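2L protein (Yaba-like disease virus, PDB 3IT8) probably acts as a poxvirus immune-evasion protein, an MHC class I-like decoy that binds tumour necrosis factor and blocks its signalling. Local coordinates at residues 1-6 against 21-26; 27-32 against 44-49; 93-98 against 153-158; 56-61 against 167-172. All coordinates share one frame; numbering follows the deposited sequence.

Contact 1 of 4, residues 1-6 against 21-26. With NAG (2-acetamido-2-deoxy-beta-D-glucopyranose), chain M.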
# COMPACT_ATOMS: atom_id res chain seq x y z
N ILE D 1 -23.24 24.72 -2.47
CA ILE D 1 -23.03 25.38 -3.79
C ILE D 1 -23.66 24.58 -4.92
O ILE D 1 -23.88 23.37 -4.82
CB ILE D 1 -21.55 25.59 -4.09
CG1 ILE D 1 -20.80 24.26 -3.98
CG2 ILE D 1 -20.98 26.62 -3.16
CD1 ILE D 1 -19.31 24.38 -4.29
N THR D 2 -23.92 25.29 -6.02
CA THR D 2 -24.57 24.70 -7.17
C THR D 2 -24.05 25.19 -8.51
O THR D 2 -23.69 26.36 -8.66
CB THR D 2 -26.08 24.99 -7.09
OG1 THR D 2 -26.75 23.81 -6.65
CG2 THR D 2 -26.66 25.46 -8.43
N LEU D 3 -24.01 24.28 -9.48
CA LEU D 3 -23.62 24.64 -10.85
C LEU D 3 -24.68 24.04 -11.80
O LEU D 3 -24.85 22.82 -11.88
CB LEU D 3 -22.23 24.11 -11.19
CG LEU D 3 -21.72 24.57 -12.57
CD1 LEU D 3 -21.76 26.08 -12.69
CD2 LEU D 3 -20.29 24.10 -12.78
N LYS D 4 -25.42 24.90 -12.50
CA LYS D 4 -26.46 24.41 -13.41
C LYS D 4 -26.33 24.92 -14.84
O LYS D 4 -26.13 26.11 -15.06
CB LYS D 4 -27.84 24.80 -12.86
CG LYS D 4 -28.98 24.25 -13.68
CD LYS D 4 -30.35 24.61 -13.12
CE LYS D 4 -30.70 26.08 -13.31
NZ LYS D 4 -32.11 26.38 -12.90
N TYR D 5 -26.45 24.01 -15.81
CA TYR D 5 -26.40 24.33 -17.23
C TYR D 5 -27.79 24.06 -17.83
O TYR D 5 -28.35 22.98 -17.63
CB TYR D 5 -25.36 23.47 -17.94
CG TYR D 5 -23.93 23.89 -17.71
CD1 TYR D 5 -23.61 24.90 -16.80
CD2 TYR D 5 -22.88 23.28 -18.39
CE1 TYR D 5 -22.28 25.29 -16.57
CE2 TYR D 5 -21.55 23.65 -18.17
CZ TYR D 5 -21.26 24.65 -17.26
OH TYR D 5 -19.95 25.00 -17.02
N ASN D 6 -28.34 25.02 -18.55
CA ASN D 6 -29.68 24.88 -19.13
C ASN D 6 -29.64 25.23 -20.61
O ASN D 6 -29.35 26.37 -20.96
CB ASN D 6 -30.66 25.81 -18.37
CG ASN D 6 -32.10 25.72 -18.88
OD1 ASN D 6 -32.41 25.02 -19.85
ND2 ASN D 6 -32.98 26.47 -18.20
N PHE D 21 -29.01 29.38 -23.74
CA PHE D 21 -28.22 28.61 -22.80
C PHE D 21 -27.93 29.48 -21.59
O PHE D 21 -27.61 30.66 -21.72
CB PHE D 21 -26.90 28.20 -23.42
CG PHE D 21 -25.94 27.68 -22.42
CD1 PHE D 21 -26.08 26.39 -21.91
CD2 PHE D 21 -24.93 28.50 -21.92
CE1 PHE D 21 -25.23 25.93 -20.91
CE2 PHE D 21 -24.08 28.06 -20.92
CZ PHE D 21 -24.23 26.77 -20.41
N TYR D 22 -28.06 28.90 -20.40
CA TYR D 22 -27.78 29.63 -19.18
C TYR D 22 -26.83 28.84 -18.31
O TYR D 22 -26.97 27.63 -18.17
CB TYR D 22 -29.06 29.90 -18.38
CG TYR D 22 -30.04 30.86 -19.03
CD1 TYR D 22 -31.21 30.38 -19.63
CD2 TYR D 22 -29.79 32.23 -19.06
CE1 TYR D 22 -32.11 31.25 -20.23
CE2 TYR D 22 -30.68 33.11 -19.67
CZ TYR D 22 -31.84 32.62 -20.25
OH TYR D 22 -32.75 33.48 -20.83
N ASP D 23 -25.86 29.54 -17.75
CA ASP D 23 -24.87 28.96 -16.84
C ASP D 23 -25.11 29.65 -15.49
O ASP D 23 -24.89 30.86 -15.36
CB ASP D 23 -23.47 29.26 -17.34
CG ASP D 23 -22.40 28.59 -16.50
OD1 ASP D 23 -22.61 28.41 -15.29
OD2 ASP D 23 -21.32 28.26 -17.04
N HIS D 24 -25.56 28.91 -14.50
CA HIS D 24 -25.82 29.48 -13.18
C HIS D 24 -25.00 28.86 -12.06
O HIS D 24 -25.00 27.63 -11.88
CB HIS D 24 -27.30 29.33 -12.81
CG HIS D 24 -28.21 30.25 -13.53
ND1 HIS D 24 -28.29 31.59 -13.24
CD2 HIS D 24 -29.12 30.02 -14.51
CE1 HIS D 24 -29.21 32.15 -14.00
NE2 HIS D 24 -29.73 31.22 -14.78
N TYR D 25 -24.28 29.70 -11.32
CA TYR D 25 -23.51 29.24 -10.16
C TYR D 25 -24.38 29.71 -8.99
O TYR D 25 -24.52 30.92 -8.78
CB TYR D 25 -22.16 29.92 -10.09
CG TYR D 25 -21.41 29.53 -8.86
CD1 TYR D 25 -20.94 28.23 -8.70
CD2 TYR D 25 -21.24 30.42 -7.81
CE1 TYR D 25 -20.31 27.82 -7.52
CE2 TYR D 25 -20.61 30.03 -6.63
CZ TYR D 25 -20.15 28.73 -6.50
OH TYR D 25 -19.54 28.34 -5.33
N ASN D 26 -24.96 28.78 -8.24
CA ASN D 26 -25.88 29.16 -7.16
C ASN D 26 -26.98 29.89 -7.91
O ASN D 26 -27.41 29.42 -8.96
CB ASN D 26 -25.23 30.11 -6.15
CG ASN D 26 -24.27 29.40 -5.23
OD1 ASN D 26 -24.22 28.17 -5.19
ND2 ASN D 26 -23.50 30.17 -4.46
C1 NAG M . -34.33 26.69 -18.67
C2 NAG M . -35.30 26.67 -17.48
C3 NAG M . -36.74 26.92 -17.98
C4 NAG M . -36.80 28.26 -18.74
C5 NAG M . -35.78 28.18 -19.88
C6 NAG M . -35.73 29.43 -20.74
C7 NAG M . -34.51 25.29 -15.67
C8 NAG M . -34.77 24.06 -14.81
N2 NAG M . -35.20 25.39 -16.80
O3 NAG M . -37.64 26.95 -16.88
O4 NAG M . -38.13 28.51 -19.23
O5 NAG M . -34.45 27.95 -19.35
O6 NAG M . -34.99 30.46 -20.10
O7 NAG M . -33.69 26.12 -15.30
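Tyr5 and Phe21 sit diagonally across an antiparallel hairpin and make a T-shaped pair. The Phe21 edge is turned to the Tyr5 face, planes 77° apart, and Phe21 CZ comes over that face towards its rim, 4.0 Å from Tyr5 CG. Tyr5 CG lies anti to its carbonyl carbon (chi1 -76°). The Tyr5 and Asp23 side chains run side by side in the same direction, with Tyr5 CE1 3.2 Å from Asp23 OD2 and the carboxylate turned 64° from the ring. Leu3 CD1 crosses the same Asp23 near OD1. At the start of the strand, Ile1 CG2 packs on Tyr25 CZ, and the side-chain carbonyl of Asn26 takes the Thr2 amide, Thr2 N to Asn26 OD1 3.0 Å. Backbone bonds pair Lys4 with His24, His24 N lying 2.9 Å from Lys4 O. On the face bearing Lys4, Asn6 and Tyr22, the N-linked sugar leaves Asn6 ND2, and Lys4, its chain bent at chi3, makes a hydrogen bond to it, Lys4 NZ to NAG O7 2.9 Å. The opposite face, that of Leu3, Tyr5, Asp23 and Tyr25, lies under helix 148-174, whose Tyr170 hydroxyl bonds both Tyr5 and Asp23. Tyr64 of helix 61-82 also bonds Asp23, while strands 90-100 and 28-36 flank the hairpin within the sheet.

Contact 2 of 4, residues 27-32 against 44-49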
# COMPACT_ATOMS: atom_id res chain seq x y z
N ASP D 27 -27.42 31.04 -7.41
CA ASP D 27 -28.45 31.80 -8.12
C ASP D 27 -27.83 32.90 -8.98
O ASP D 27 -28.54 33.79 -9.44
CB ASP D 27 -29.47 32.39 -7.14
CG ASP D 27 -28.83 33.26 -6.06
OD1 ASP D 27 -27.59 33.46 -6.07
OD2 ASP D 27 -29.59 33.76 -5.18
N GLN D 28 -26.52 32.83 -9.21
CA GLN D 28 -25.81 33.84 -10.00
C GLN D 28 -25.63 33.51 -11.49
O GLN D 28 -24.97 32.53 -11.85
CB GLN D 28 -24.42 34.07 -9.42
CG GLN D 28 -24.39 34.41 -7.97
CD GLN D 28 -25.15 35.67 -7.66
OE1 GLN D 28 -26.29 35.62 -7.17
NE2 GLN D 28 -24.54 36.82 -7.95
N LEU D 29 -26.19 34.34 -12.36
CA LEU D 29 -26.03 34.09 -13.78
C LEU D 29 -24.55 34.28 -14.14
O LEU D 29 -23.94 35.27 -13.77
CB LEU D 29 -26.91 35.05 -14.58
CG LEU D 29 -26.70 34.94 -16.09
CD1 LEU D 29 -27.05 33.52 -16.56
CD2 LEU D 29 -27.53 36.01 -16.81
N VAL D 30 -23.98 33.32 -14.84
CA VAL D 30 -22.59 33.41 -15.23
C VAL D 30 -22.43 33.64 -16.73
O VAL D 30 -21.57 34.40 -17.17
CB VAL D 30 -21.83 32.14 -14.86
CG1 VAL D 30 -20.38 32.24 -15.31
CG2 VAL D 30 -21.90 31.91 -13.38
N THR D 31 -23.27 32.96 -17.52
CA THR D 31 -23.22 33.08 -18.96
C THR D 31 -24.56 32.88 -19.61
O THR D 31 -25.33 32.02 -19.20
CB THR D 31 -22.30 32.03 -19.56
OG1 THR D 31 -20.95 32.30 -19.17
CG2 THR D 31 -22.38 32.03 -21.06
N LYS D 32 -24.85 33.70 -20.62
CA LYS D 32 -26.07 33.55 -21.39
C LYS D 32 -25.66 33.51 -22.83
O LYS D 32 -24.83 34.31 -23.28
CB LYS D 32 -27.04 34.71 -21.19
CG LYS D 32 -28.27 34.54 -22.06
CD LYS D 32 -29.23 35.71 -21.95
CE LYS D 32 -30.41 35.52 -22.87
NZ LYS D 32 -31.31 36.71 -22.86
N VAL D 44 -22.51 35.07 -27.19
CA VAL D 44 -22.56 35.24 -25.75
C VAL D 44 -23.20 36.58 -25.51
O VAL D 44 -22.68 37.60 -25.97
CB VAL D 44 -21.17 35.25 -25.13
CG1 VAL D 44 -21.28 35.53 -23.65
CG2 VAL D 44 -20.49 33.91 -25.36
N ASN D 45 -24.33 36.59 -24.81
CA ASN D 45 -25.03 37.84 -24.54
C ASN D 45 -24.62 38.39 -23.19
O ASN D 45 -24.59 39.60 -22.97
CB ASN D 45 -26.54 37.63 -24.52
CG ASN D 45 -27.03 36.85 -25.72
OD1 ASN D 45 -26.69 37.16 -26.86
ND2 ASN D 45 -27.85 35.84 -25.46
N PHE D 46 -24.28 37.50 -22.27
CA PHE D 46 -23.90 37.92 -20.94
C PHE D 46 -22.78 37.08 -20.39
O PHE D 46 -22.68 35.87 -20.63
CB PHE D 46 -25.11 37.81 -20.01
CG PHE D 46 -24.83 38.25 -18.62
CD1 PHE D 46 -25.06 39.56 -18.24
CD2 PHE D 46 -24.30 37.36 -17.68
CE1 PHE D 46 -24.77 39.99 -16.94
CE2 PHE D 46 -24.00 37.78 -16.38
CZ PHE D 46 -24.24 39.09 -16.02
N ARG D 47 -21.92 37.74 -19.62
CA ARG D 47 -20.82 37.06 -18.96
C ARG D 47 -20.54 37.77 -17.64
O ARG D 47 -20.18 38.95 -17.64
CB ARG D 47 -19.56 37.09 -19.80
CG ARG D 47 -18.41 36.42 -19.09
CD ARG D 47 -18.55 34.91 -19.14
NE ARG D 47 -17.81 34.36 -20.27
CZ ARG D 47 -18.17 33.30 -20.98
NH1 ARG D 47 -19.28 32.64 -20.67
NH2 ARG D 47 -17.41 32.88 -21.99
N ALA D 48 -20.70 37.08 -16.52
CA ALA D 48 -20.44 37.68 -15.22
C ALA D 48 -19.01 38.23 -15.18
O ALA D 48 -18.07 37.58 -15.63
CB ALA D 48 -20.64 36.67 -14.12
N ASP D 49 -18.87 39.44 -14.64
CA ASP D 49 -17.58 40.11 -14.53
C ASP D 49 -16.55 39.33 -13.70
O ASP D 49 -15.35 39.43 -13.96
CB ASP D 49 -17.78 41.50 -13.93
CG ASP D 49 -18.60 41.47 -12.65
OD1 ASP D 49 -19.80 41.13 -12.72
OD2 ASP D 49 -18.04 41.78 -11.58
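Leu29 lays its CD2 methyl over the face of the Phe46 ring, a CH-pi contact with CD2 4.0 Å from the Phe46 ring centroid and 28° off its normal. In both residues CG is anti to the backbone N (chi1 174° at Leu29, -179° at Phe46), beside its own carbonyl carbon. Lys32 CB is 3.8 Å from Phe46 CB; beyond CG the lysine chain is extended and its methylenes pass obliquely across Asn45, with Lys32 CE 3.7 Å from Asn45 ND2. That amide nitrogen has its bond to Ser34. On the other face Arg47 bends at chi2 and chi3; its side chain lies beside Thr31, though the modelled approach is too close to trust. The Thr31 hydroxyl has a hydrogen bond with Tyr64 of helix 61-82. Backbone bonds hold the hairpin: Ala48 N to Val30 O at 2.9 Å and Lys32 N to Phe46 O at 3.1 Å. Asn45 and Phe46 both face Lys32 in a classic beta bulge, where Lys32 O receives Asn45 N at 2.8 Å and, weakly, Phe46 N. A second classic bulge, Val30 and Thr31 against Asp23, lies towards strand 18-25. The chemistry is that of a sheet margin: main-chain bonds carry the join to strand 41-47, outermost in the sheet within this chain, while the apolar packing of Leu29 on Phe46 lies at the surface.

Contact 3 of 4, residues 93-98 against 153-158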
# COMPACT_ATOMS: atom_id res chain seq x y z
N LEU D 93 -32.17 20.75 -22.03
CA LEU D 93 -31.14 19.83 -21.57
C LEU D 93 -30.63 20.40 -20.24
O LEU D 93 -29.92 21.39 -20.22
CB LEU D 93 -29.99 19.75 -22.56
CG LEU D 93 -28.84 18.89 -22.05
CD1 LEU D 93 -29.35 17.49 -21.77
CD2 LEU D 93 -27.69 18.85 -23.07
N ILE D 94 -31.02 19.77 -19.14
CA ILE D 94 -30.62 20.24 -17.82
C ILE D 94 -29.50 19.37 -17.28
O ILE D 94 -29.66 18.17 -17.11
CB ILE D 94 -31.81 20.17 -16.83
CG1 ILE D 94 -33.00 20.94 -17.38
CG2 ILE D 94 -31.41 20.75 -15.49
CD1 ILE D 94 -32.69 22.35 -17.74
N THR D 95 -28.35 19.97 -17.02
CA THR D 95 -27.23 19.20 -16.51
C THR D 95 -26.45 20.09 -15.54
O THR D 95 -26.43 21.30 -15.70
CB THR D 95 -26.31 18.73 -17.66
OG1 THR D 95 -25.35 17.79 -17.16
CG2 THR D 95 -25.60 19.91 -18.30
N GLY D 96 -25.83 19.47 -14.53
CA GLY D 96 -25.09 20.24 -13.54
C GLY D 96 -24.78 19.40 -12.32
O GLY D 96 -24.98 18.18 -12.32
N CYS D 97 -24.27 20.03 -11.27
CA CYS D 97 -23.93 19.29 -10.06
C CYS D 97 -24.14 20.13 -8.81
O CYS D 97 -24.50 21.30 -8.89
CB CYS D 97 -22.47 18.80 -10.11
SG CYS D 97 -21.23 20.09 -9.84
N TYR D 98 -23.90 19.52 -7.65
CA TYR D 98 -24.10 20.21 -6.39
C TYR D 98 -23.29 19.63 -5.25
O TYR D 98 -22.94 18.46 -5.25
CB TYR D 98 -25.58 20.15 -6.01
CG TYR D 98 -26.05 18.74 -5.76
CD1 TYR D 98 -25.98 18.16 -4.49
CD2 TYR D 98 -26.53 17.95 -6.81
CE1 TYR D 98 -26.37 16.84 -4.27
CE2 TYR D 98 -26.93 16.64 -6.61
CZ TYR D 98 -26.85 16.08 -5.34
OH TYR D 98 -27.21 14.76 -5.17
N ALA D 153 -19.86 11.81 -24.78
CA ALA D 153 -18.70 12.60 -24.39
C ALA D 153 -19.03 13.94 -23.73
O ALA D 153 -18.51 14.24 -22.66
CB ALA D 153 -17.82 12.81 -25.60
N TYR D 154 -19.87 14.74 -24.37
CA TYR D 154 -20.22 16.05 -23.83
C TYR D 154 -21.11 15.98 -22.61
O TYR D 154 -20.80 16.59 -21.60
CB TYR D 154 -20.90 16.90 -24.91
CG TYR D 154 -19.98 17.25 -26.05
CD1 TYR D 154 -20.48 17.46 -27.33
CD2 TYR D 154 -18.61 17.39 -25.84
CE1 TYR D 154 -19.65 17.79 -28.38
CE2 TYR D 154 -17.77 17.73 -26.88
CZ TYR D 154 -18.29 17.92 -28.14
OH TYR D 154 -17.45 18.27 -29.17
N LEU D 155 -22.21 15.25 -22.69
CA LEU D 155 -23.14 15.15 -21.58
C LEU D 155 -22.66 14.14 -20.55
O LEU D 155 -22.57 14.44 -19.35
CB LEU D 155 -24.53 14.77 -22.08
CG LEU D 155 -25.55 14.46 -20.98
CD1 LEU D 155 -25.76 15.68 -20.09
CD2 LEU D 155 -26.86 14.04 -21.63
N GLY D 156 -22.36 12.94 -21.01
CA GLY D 156 -21.89 11.92 -20.09
C GLY D 156 -20.63 12.34 -19.36
O GLY D 156 -20.53 12.19 -18.14
N GLY D 157 -19.66 12.88 -20.09
CA GLY D 157 -18.42 13.29 -19.47
C GLY D 157 -18.59 14.33 -18.38
O GLY D 157 -18.05 14.20 -17.27
N PHE D 158 -19.36 15.37 -18.70
CA PHE D 158 -19.61 16.47 -17.79
C PHE D 158 -20.25 15.93 -16.52
O PHE D 158 -19.86 16.30 -15.40
CB PHE D 158 -20.53 17.48 -18.44
CG PHE D 158 -20.65 18.77 -17.69
CD1 PHE D 158 -19.53 19.58 -17.49
CD2 PHE D 158 -21.88 19.20 -17.21
CE1 PHE D 158 -19.65 20.79 -16.81
CE2 PHE D 158 -22.00 20.41 -16.54
CZ PHE D 158 -20.89 21.21 -16.34
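The Phe158 ring meets Thr95 with its edge, Thr95 OG1 lying near the ring plane 3.7 Å from Phe158 CD2. Gly96 approaches the same ring obliquely, its CA 4.3 Å from Phe158 CE2, and Tyr5 of strand 2-10 stacks on the ring. This is the helix-on-sheet packing of an MHC class I-like platform, in which helix 148-174 packs on one face of an antiparallel sheet that includes strand 90-100. The short strand and helix segments run at 25° to each other, their axes 9.2 Å apart, and side chains fill the interval. Thr95 CG2 stands between its backbone N and carbonyl carbon, the crowded position, and is 3.9 Å from Phe158 CD2. OG1, anti to the backbone N (chi1 -170°), instead points where it can give its bond to Tyr107 O of the neighbouring strand 103-112, so this buried hydroxyl is satisfied although its neighbours here are carbon. Leu155 and Thr95 pass each other running opposite ways, Leu155 CD1 3.6 Å from Thr95 OG1. The helix has a wider pi-type turn over 153-158, with Leu155 and Phe158 both reaching the strand. Trp69 of helix 61-82 also covers Leu93 and Leu155, a link between the two platform helices. Leucine meets leucine at the far end of the contact, with Leu93 CD1 4.3 Å from Leu155 CD2.

Contact 4 of 4, residues 56-61 against 167-172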
# COMPACT_ATOMS: atom_id res chain seq x y z
N SER D 56 -11.13 28.36 -15.72
CA SER D 56 -12.04 27.24 -15.48
C SER D 56 -11.92 26.20 -16.59
O SER D 56 -12.81 26.02 -17.40
CB SER D 56 -13.49 27.72 -15.38
OG SER D 56 -14.33 26.64 -15.03
N PRO D 57 -10.79 25.50 -16.61
CA PRO D 57 -10.43 24.45 -17.56
C PRO D 57 -11.51 23.41 -17.83
O PRO D 57 -11.54 22.81 -18.90
CB PRO D 57 -9.21 23.79 -16.91
CG PRO D 57 -8.59 24.91 -16.18
CD PRO D 57 -9.77 25.60 -15.55
N HIS D 58 -12.40 23.21 -16.87
CA HIS D 58 -13.43 22.20 -17.02
C HIS D 58 -14.78 22.70 -17.46
O HIS D 58 -15.75 21.94 -17.47
CB HIS D 58 -13.52 21.39 -15.73
CG HIS D 58 -12.26 20.64 -15.43
ND1 HIS D 58 -11.85 19.56 -16.18
CD2 HIS D 58 -11.29 20.84 -14.51
CE1 HIS D 58 -10.68 19.13 -15.74
NE2 HIS D 58 -10.32 19.90 -14.72
N THR D 59 -14.86 23.98 -17.81
CA THR D 59 -16.10 24.53 -18.32
C THR D 59 -15.94 24.22 -19.81
O THR D 59 -14.93 24.56 -20.40
CB THR D 59 -16.18 26.04 -18.12
OG1 THR D 59 -16.17 26.34 -16.72
CG2 THR D 59 -17.45 26.59 -18.73
N PRO D 60 -16.93 23.55 -20.42
CA PRO D 60 -16.91 23.19 -21.84
C PRO D 60 -16.49 24.31 -22.80
O PRO D 60 -16.89 25.47 -22.64
CB PRO D 60 -18.34 22.72 -22.11
CG PRO D 60 -18.78 22.19 -20.77
CD PRO D 60 -18.23 23.20 -19.81
N GLY D 61 -15.69 23.95 -23.81
CA GLY D 61 -15.23 24.92 -24.79
C GLY D 61 -16.24 25.14 -25.89
O GLY D 61 -17.31 24.53 -25.87
N ILE D 167 -17.15 23.08 -10.94
CA ILE D 167 -17.81 23.82 -9.87
C ILE D 167 -16.83 24.42 -8.88
O ILE D 167 -17.08 25.48 -8.33
CB ILE D 167 -18.83 22.94 -9.10
CG1 ILE D 167 -19.71 23.82 -8.22
CG2 ILE D 167 -18.11 21.94 -8.21
CD1 ILE D 167 -20.86 23.09 -7.59
N LEU D 168 -15.70 23.75 -8.68
CA LEU D 168 -14.69 24.25 -7.75
C LEU D 168 -13.98 25.50 -8.27
O LEU D 168 -13.56 26.35 -7.49
CB LEU D 168 -13.68 23.14 -7.42
CG LEU D 168 -14.25 21.92 -6.67
CD1 LEU D 168 -13.15 20.93 -6.40
CD2 LEU D 168 -14.91 22.34 -5.37
N ASP D 169 -13.84 25.61 -9.59
CA ASP D 169 -13.21 26.80 -10.16
C ASP D 169 -14.16 27.99 -10.03
O ASP D 169 -13.72 29.12 -9.77
CB ASP D 169 -12.85 26.57 -11.63
CG ASP D 169 -11.70 25.59 -11.81
OD1 ASP D 169 -10.71 25.70 -11.06
OD2 ASP D 169 -11.79 24.73 -12.72
N TYR D 170 -15.45 27.75 -10.21
CA TYR D 170 -16.43 28.82 -10.09
C TYR D 170 -16.37 29.36 -8.68
O TYR D 170 -16.31 30.58 -8.46
CB TYR D 170 -17.84 28.31 -10.38
CG TYR D 170 -18.16 28.08 -11.85
CD1 TYR D 170 -17.61 27.02 -12.55
CD2 TYR D 170 -19.05 28.92 -12.53
CE1 TYR D 170 -17.93 26.78 -13.88
CE2 TYR D 170 -19.37 28.69 -13.86
CZ TYR D 170 -18.81 27.62 -14.53
OH TYR D 170 -19.14 27.35 -15.83
N GLN D 171 -16.39 28.45 -7.71
CA GLN D 171 -16.36 28.81 -6.31
C GLN D 171 -15.19 29.74 -6.01
O GLN D 171 -15.37 30.75 -5.34
CB GLN D 171 -16.28 27.57 -5.45
CG GLN D 171 -16.22 27.89 -3.99
CD GLN D 171 -16.30 26.67 -3.13
OE1 GLN D 171 -15.53 25.71 -3.32
NE2 GLN D 171 -17.22 26.68 -2.17
N LYS D 172 -14.00 29.39 -6.50
CA LYS D 172 -12.81 30.22 -6.28
C LYS D 172 -13.01 31.65 -6.77
O LYS D 172 -12.76 32.61 -6.04
CB LYS D 172 -11.59 29.65 -6.99
CG LYS D 172 -10.94 28.50 -6.30
CD LYS D 172 -9.61 28.17 -6.95
CE LYS D 172 -8.93 26.99 -6.25
NZ LYS D 172 -7.53 26.74 -6.72
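A type I beta turn, Ser56 to Thr59, rests against helix 148-174 of the MHC-like platform, its Ser56 and Thr59 meeting Asp169 and Tyr170. The turn lies in the loop that leads from strand 41-47 to helix 61-82, and it is closed by its own backbone bond, Thr59 N to Ser56 O at 2.9 Å. Two hydroxyls hold it further: Ser56 OG and Thr59 OG1 are hydrogen-bonded, and either could be the donor. Ser56 OG is anti to the backbone N (chi1 -175°), which brings it near the helix, 3.7 Å from Asp169 CB. Pro57 crosses Asp169 at about a right angle, its CD 3.6 Å from Asp169 OD2. The carboxylate oxygen also comes to the edge of the His58 ring, where Asp169 OD2 and His58 CD2 are 4.3 Å apart. Tyr170, its CG anti to the carbonyl carbon (chi1 -76°), meets Thr59 at about a right angle. Thr59 OG1 lies 3.3 Å from Tyr170 OH, a bond that is not settled because the proton has another acceptor near; the main partners of the tyrosine hydroxyl lie on the sheet, while Phe51 stacks on its ring. His58 ND1 bonds an aromatic side chain of another protein's chain, and Leu168, Gln171 and Lys172 pack on a further chain, of another protein, so this corner meets other chains of the assembly, consistent with a role in binding. Thr59 CG2 lies 3.4 Å from Tyr170 OH.

Contacts 1 and 3 are buried at the heart of the platform, whereas contacts 2 and 4 are only partly buried and lie nearer its margins. Contacts 1 and 2 follow each other along one sheet, joined where Asp23 pairs with Val30 and Thr31; both rest on backbone bonds. Contact 3 has apolar and aromatic packing instead, reaching contact 1 through Tyr5 and its neighbour Phe158. Contact 4 shares helix 148-174 with contact 3 and is the polar one among the helix packings, with Tyr170 OH bonded to the Tyr5 hydroxyl and Asp23 carboxylate of contact 1. Contact 2 meets contact 4 lightly, through Val30 and Tyr170, and does not touch contact 3.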